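PDB 4NRH: CopN from Chlamydia pneumoniae, which probably acts as a type III secretion gatekeeper that, in complex with the chaperone Scc3, directs the secretion of translocator proteins. Local coordinates for residues 136-139 / 140-143; 143-146 / 147-151. All coordinates share one frame; numbering follows the deposited sequence.

Both contacts are local and lie on one helix, 139-149, within the HrpJ-like range. The chain leaves helix 122-133, runs through a short loop and enters helix 139-149 at interaction 1, where the first turn is capped. Interaction 2 follows directly, shares Leu143 and ends where the helix gives way to the turn before helix 152-172. Neither contact closes a long loop. They succeed each other along the chain, with centres about 11 Å apart, and neither nests in nor crosses the other. His137 NE2 and Met145 CE pack against each other at 3.6 Å and join them. Side chains from the two contacts also touch helices 122-133, 152-172 and 179-215.

Interaction 1. Residues 136-139 / 140-143; sequences THTC and DQLL
Thr138 and Gln141 form a capping box at the N terminus of helix 139-149. Thr138 is the N-cap residue. The Gln141 side chain folds back toward the start of the helix, because its CG stands anti to its own carbonyl carbon (chi1 -67°) and the chain runs extended from there. Its OE1 accepts from Thr138 N at 2.9 Å. The N-H points almost straight at the oxygen, but the donor sits above the amide plane, 38° out of it. In return, Thr138 OG1 accepts a weak bond from Gln141 N at 3.3 Å. The hydroxyl lies between its own backbone N and carbonyl carbon, which turns it toward Gln141 N at the start of the helix. It also touches Gln141 CG at 3.2 Å, and the two side chains cross at a slant.

The His137 ring and the Gln141 amide stand steeply to each other, with planes 74° apart. Gln141 OE1 lies 3.2 Å from His137 CA and obliquely to the ring, near CD2. ND1 of the ring makes weak bonds to Val132 O and Asp135 O. The buried Leu142 side chain reaches back to the loop and also touches Thr189 of helix 179-215. The regular helical bonds begin with Leu142 N to Thr138 O and Leu143 N to Cys139 O. Leu142 CD2 meets His137 CB at 3.8 Å, while CG lies 3.3 Å from Thr138 O.

Interaction 2. Residues 143-146 / 147-151; sequences LSML and QDRYT
Leu146 O receives two backbone donors across this contact. Tyr150 N binds it at 2.9 Å (i to i+4), and Arg149 N adds a weak i to i+3 bond at 3.2 Å. One turn earlier, Gln147 N donates to Leu143 O at 2.9 Å. Gln147 CG lies close beside Leu143 O, and its amide carbon CD rests against Leu143 CG. A water links the polar groups on this side: it donates to Gln147 OE1 at 3.2 Å and is hydrogen-bonded to Ser144 OG at 2.8 Å. Ser144 OG is also bonded to Asp140 O. The other end of the Gln147 amide, NE2, makes a weak bond to Tyr152 OH.

Arg149 bends at chi3 (-148°), and its guanidinium passes over Met145. Met145 CG sits against one face, off toward the rim, 3.4 Å from Arg149 NH2. The charge is met by Glu131 of helix 122-133, which forms a salt bridge with NH1. Leu146 CG and Tyr150 CD2 make an apolar contact at 4.2 Å, and both side chains also touch Met155 of helix 152-172. Thr151, the N-cap of helix 152-172, makes a weak capping bond to Asp154 N. The shared Leu146 carbonyl is typical of a helix's last turn.

Interaction 1. Residues 136-139 / 140-143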
loop_
_atom_site.group_PDB
_atom_site.type_symbol
_atom_site.label_atom_id
_atom_site.label_comp_id
_atom_site.label_asym_id
_atom_site.label_seq_id
_atom_site.Cartn_x
_atom_site.Cartn_y
_atom_site.Cartn_z
ATOM N N THR A 136 -0.394 19.197 -1.152
ATOM C CA THR A 136 -1.120 18.008 -1.573
ATOM C C THR A 136 -0.377 17.348 -2.727
ATOM O O THR A 136 0.077 18.025 -3.650
ATOM C CB THR A 136 -2.561 18.338 -2.008
ATOM O OG1 THR A 136 -2.535 19.228 -3.130
ATOM C CG2 THR A 136 -3.329 18.988 -0.866
ATOM N N HIS A 137 -0.256 16.027 -2.674
ATOM C CA HIS A 137 0.393 15.287 -3.746
ATOM C C HIS A 137 -0.281 13.943 -3.983
ATOM O O HIS A 137 -0.493 13.170 -3.050
ATOM C CB HIS A 137 1.878 15.078 -3.435
ATOM C CG HIS A 137 2.693 16.332 -3.500
ATOM N ND1 HIS A 137 3.103 17.014 -2.374
ATOM C CD2 HIS A 137 3.179 17.024 -4.557
ATOM C CE1 HIS A 137 3.803 18.074 -2.735
ATOM N NE2 HIS A 137 3.865 18.104 -4.055
ATOM N N THR A 138 -0.615 13.675 -5.240
ATOM C CA THR A 138 -1.152 12.378 -5.628
ATOM C C THR A 138 -0.012 11.400 -5.880
ATOM O O THR A 138 1.156 11.789 -5.895
ATOM C CB THR A 138 -2.030 12.475 -6.888
ATOM O OG1 THR A 138 -1.229 12.892 -8.000
ATOM C CG2 THR A 138 -3.161 13.474 -6.678
ATOM N N CYS A 139 -0.359 10.129 -6.058
ATOM C CA CYS A 139 0.613 9.094 -6.394
ATOM C C CYS A 139 1.432 9.455 -7.631
ATOM O O CYS A 139 2.661 9.366 -7.622
ATOM C CB CYS A 139 -0.097 7.757 -6.611
ATOM S SG CYS A 139 0.990 6.409 -7.113
ATOM N N ASP A 140 0.739 9.858 -8.692
ATOM C CA ASP A 140 1.379 10.223 -9.950
ATOM C C ASP A 140 2.324 11.413 -9.801
ATOM O O ASP A 140 3.423 11.414 -10.359
ATOM C CB ASP A 140 0.323 10.527 -11.011
ATOM C CG ASP A 140 -0.458 9.296 -11.423
ATOM O OD1 ASP A 140 0.059 8.174 -11.236
ATOM O OD2 ASP A 140 -1.588 9.448 -11.933
ATOM N N GLN A 141 1.891 12.424 -9.055
ATOM C CA GLN A 141 2.715 13.606 -8.817
ATOM C C GLN A 141 3.977 13.237 -8.045
ATOM O O GLN A 141 5.055 13.768 -8.313
ATOM C CB GLN A 141 1.923 14.678 -8.065
ATOM C CG GLN A 141 0.786 15.280 -8.877
ATOM C CD GLN A 141 -0.100 16.196 -8.056
ATOM O OE1 GLN A 141 -0.147 16.100 -6.830
ATOM N NE2 GLN A 141 -0.810 17.093 -8.730
ATOM N N LEU A 142 3.835 12.334 -7.080
ATOM C CA LEU A 142 4.983 11.817 -6.344
ATOM C C LEU A 142 5.937 11.074 -7.276
ATOM O O LEU A 142 7.154 11.198 -7.157
ATOM C CB LEU A 142 4.531 10.895 -5.209
ATOM C CG LEU A 142 3.820 11.558 -4.027
ATOM C CD1 LEU A 142 3.400 10.518 -3.000
ATOM C CD2 LEU A 142 4.711 12.613 -3.392
ATOM N N LEU A 143 5.375 10.304 -8.204
ATOM C CA LEU A 143 6.176 9.545 -9.158
ATOM C C LEU A 143 6.981 10.461 -10.073
ATOM O O LEU A 143 8.193 10.294 -10.218
ATOM C CB LEU A 143 5.287 8.626 -9.998
ATOM C CG LEU A 143 6.023 7.788 -11.046
ATOM C CD1 LEU A 143 6.956 6.788 -10.379
ATOM C CD2 LEU A 143 5.041 7.082 -11.969
#

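Interaction 2. Residues 143-146 / 147-151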
loop_
_atom_site.group_PDB
_atom_site.type_symbol
_atom_site.label_atom_id
_atom_site.label_comp_id
_atom_site.label_asym_id
_atom_site.label_seq_id
_atom_site.Cartn_x
_atom_site.Cartn_y
_atom_site.Cartn_z
ATOM N N LEU A 143 5.375 10.304 -8.204
ATOM C CA LEU A 143 6.176 9.545 -9.158
ATOM C C LEU A 143 6.981 10.461 -10.073
ATOM O O LEU A 143 8.193 10.294 -10.218
ATOM C CB LEU A 143 5.287 8.626 -9.998
ATOM C CG LEU A 143 6.023 7.788 -11.046
ATOM C CD1 LEU A 143 6.956 6.788 -10.379
ATOM C CD2 LEU A 143 5.041 7.082 -11.969
ATOM N N SER A 144 6.299 11.425 -10.686
ATOM C CA SER A 144 6.944 12.399 -11.563
ATOM C C SER A 144 8.045 13.154 -10.827
ATOM O O SER A 144 9.091 13.463 -11.398
ATOM C CB SER A 144 5.916 13.384 -12.121
ATOM O OG SER A 144 4.833 12.701 -12.726
ATOM N N MET A 145 7.791 13.452 -9.558
ATOM C CA MET A 145 8.749 14.156 -8.716
ATOM C C MET A 145 10.027 13.341 -8.533
ATOM O O MET A 145 11.132 13.858 -8.688
ATOM C CB MET A 145 8.122 14.477 -7.357
ATOM C CG MET A 145 8.970 15.363 -6.466
ATOM S SD MET A 145 8.182 15.675 -4.876
ATOM C CE MET A 145 6.556 16.204 -5.407
ATOM N N LEU A 146 9.865 12.065 -8.196
ATOM C CA LEU A 146 10.999 11.177 -7.956
ATOM C C LEU A 146 11.731 10.799 -9.244
ATOM O O LEU A 146 12.930 10.522 -9.223
ATOM C CB LEU A 146 10.537 9.904 -7.240
ATOM C CG LEU A 146 10.524 9.874 -5.709
ATOM C CD1 LEU A 146 9.630 10.957 -5.124
ATOM C CD2 LEU A 146 10.095 8.500 -5.214
ATOM N N GLN A 147 11.003 10.780 -10.357
ATOM C CA GLN A 147 11.534 10.274 -11.620
ATOM C C GLN A 147 12.711 11.086 -12.157
ATOM O O GLN A 147 13.610 10.537 -12.796
ATOM C CB GLN A 147 10.423 10.222 -12.672
ATOM C CG GLN A 147 9.640 8.916 -12.673
ATOM C CD GLN A 147 8.629 8.842 -13.799
ATOM O OE1 GLN A 147 8.074 9.858 -14.218
ATOM N NE2 GLN A 147 8.384 7.635 -14.296
ATOM N N ASP A 148 12.705 12.389 -11.899
ATOM C CA ASP A 148 13.775 13.262 -12.369
ATOM C C ASP A 148 14.984 13.238 -11.441
ATOM O O ASP A 148 16.110 13.490 -11.870
ATOM C CB ASP A 148 13.268 14.699 -12.516
ATOM C CG ASP A 148 12.049 14.798 -13.409
ATOM O OD1 ASP A 148 11.967 14.031 -14.393
ATOM O OD2 ASP A 148 11.177 15.646 -13.130
ATOM N N ARG A 149 14.743 12.938 -10.168
ATOM C CA ARG A 149 15.773 13.068 -9.142
ATOM C C ARG A 149 16.491 11.765 -8.798
ATOM O O ARG A 149 17.655 11.786 -8.398
ATOM C CB ARG A 149 15.154 13.660 -7.875
ATOM C CG ARG A 149 14.604 15.062 -8.074
ATOM C CD ARG A 149 13.767 15.519 -6.893
ATOM N NE ARG A 149 12.688 16.408 -7.317
ATOM C CZ ARG A 149 12.000 17.191 -6.494
ATOM N NH1 ARG A 149 12.278 17.194 -5.199
ATOM N NH2 ARG A 149 11.035 17.969 -6.968
ATOM N N TYR A 150 15.808 10.634 -8.949
ATOM C CA TYR A 150 16.365 9.367 -8.486
ATOM C C TYR A 150 16.269 8.238 -9.503
ATOM O O TYR A 150 15.406 8.242 -10.382
ATOM C CB TYR A 150 15.666 8.925 -7.198
ATOM C CG TYR A 150 15.715 9.943 -6.087
ATOM C CD1 TYR A 150 16.856 10.097 -5.313
ATOM C CD2 TYR A 150 14.620 10.750 -5.810
ATOM C CE1 TYR A 150 16.908 11.029 -4.294
ATOM C CE2 TYR A 150 14.660 11.685 -4.792
ATOM C CZ TYR A 150 15.808 11.820 -4.037
ATOM O OH TYR A 150 15.856 12.749 -3.024
ATOM N N THR A 151 17.170 7.271 -9.369
ATOM C CA THR A 151 17.041 6.010 -10.080
ATOM C C THR A 151 15.860 5.259 -9.479
ATOM O O THR A 151 15.480 5.508 -8.335
ATOM C CB THR A 151 18.311 5.152 -9.977
ATOM O OG1 THR A 151 18.574 4.848 -8.601
ATOM C CG2 THR A 151 19.508 5.887 -10.572
HETATM O O HOH W 1 4.863 10.251 -14.111
#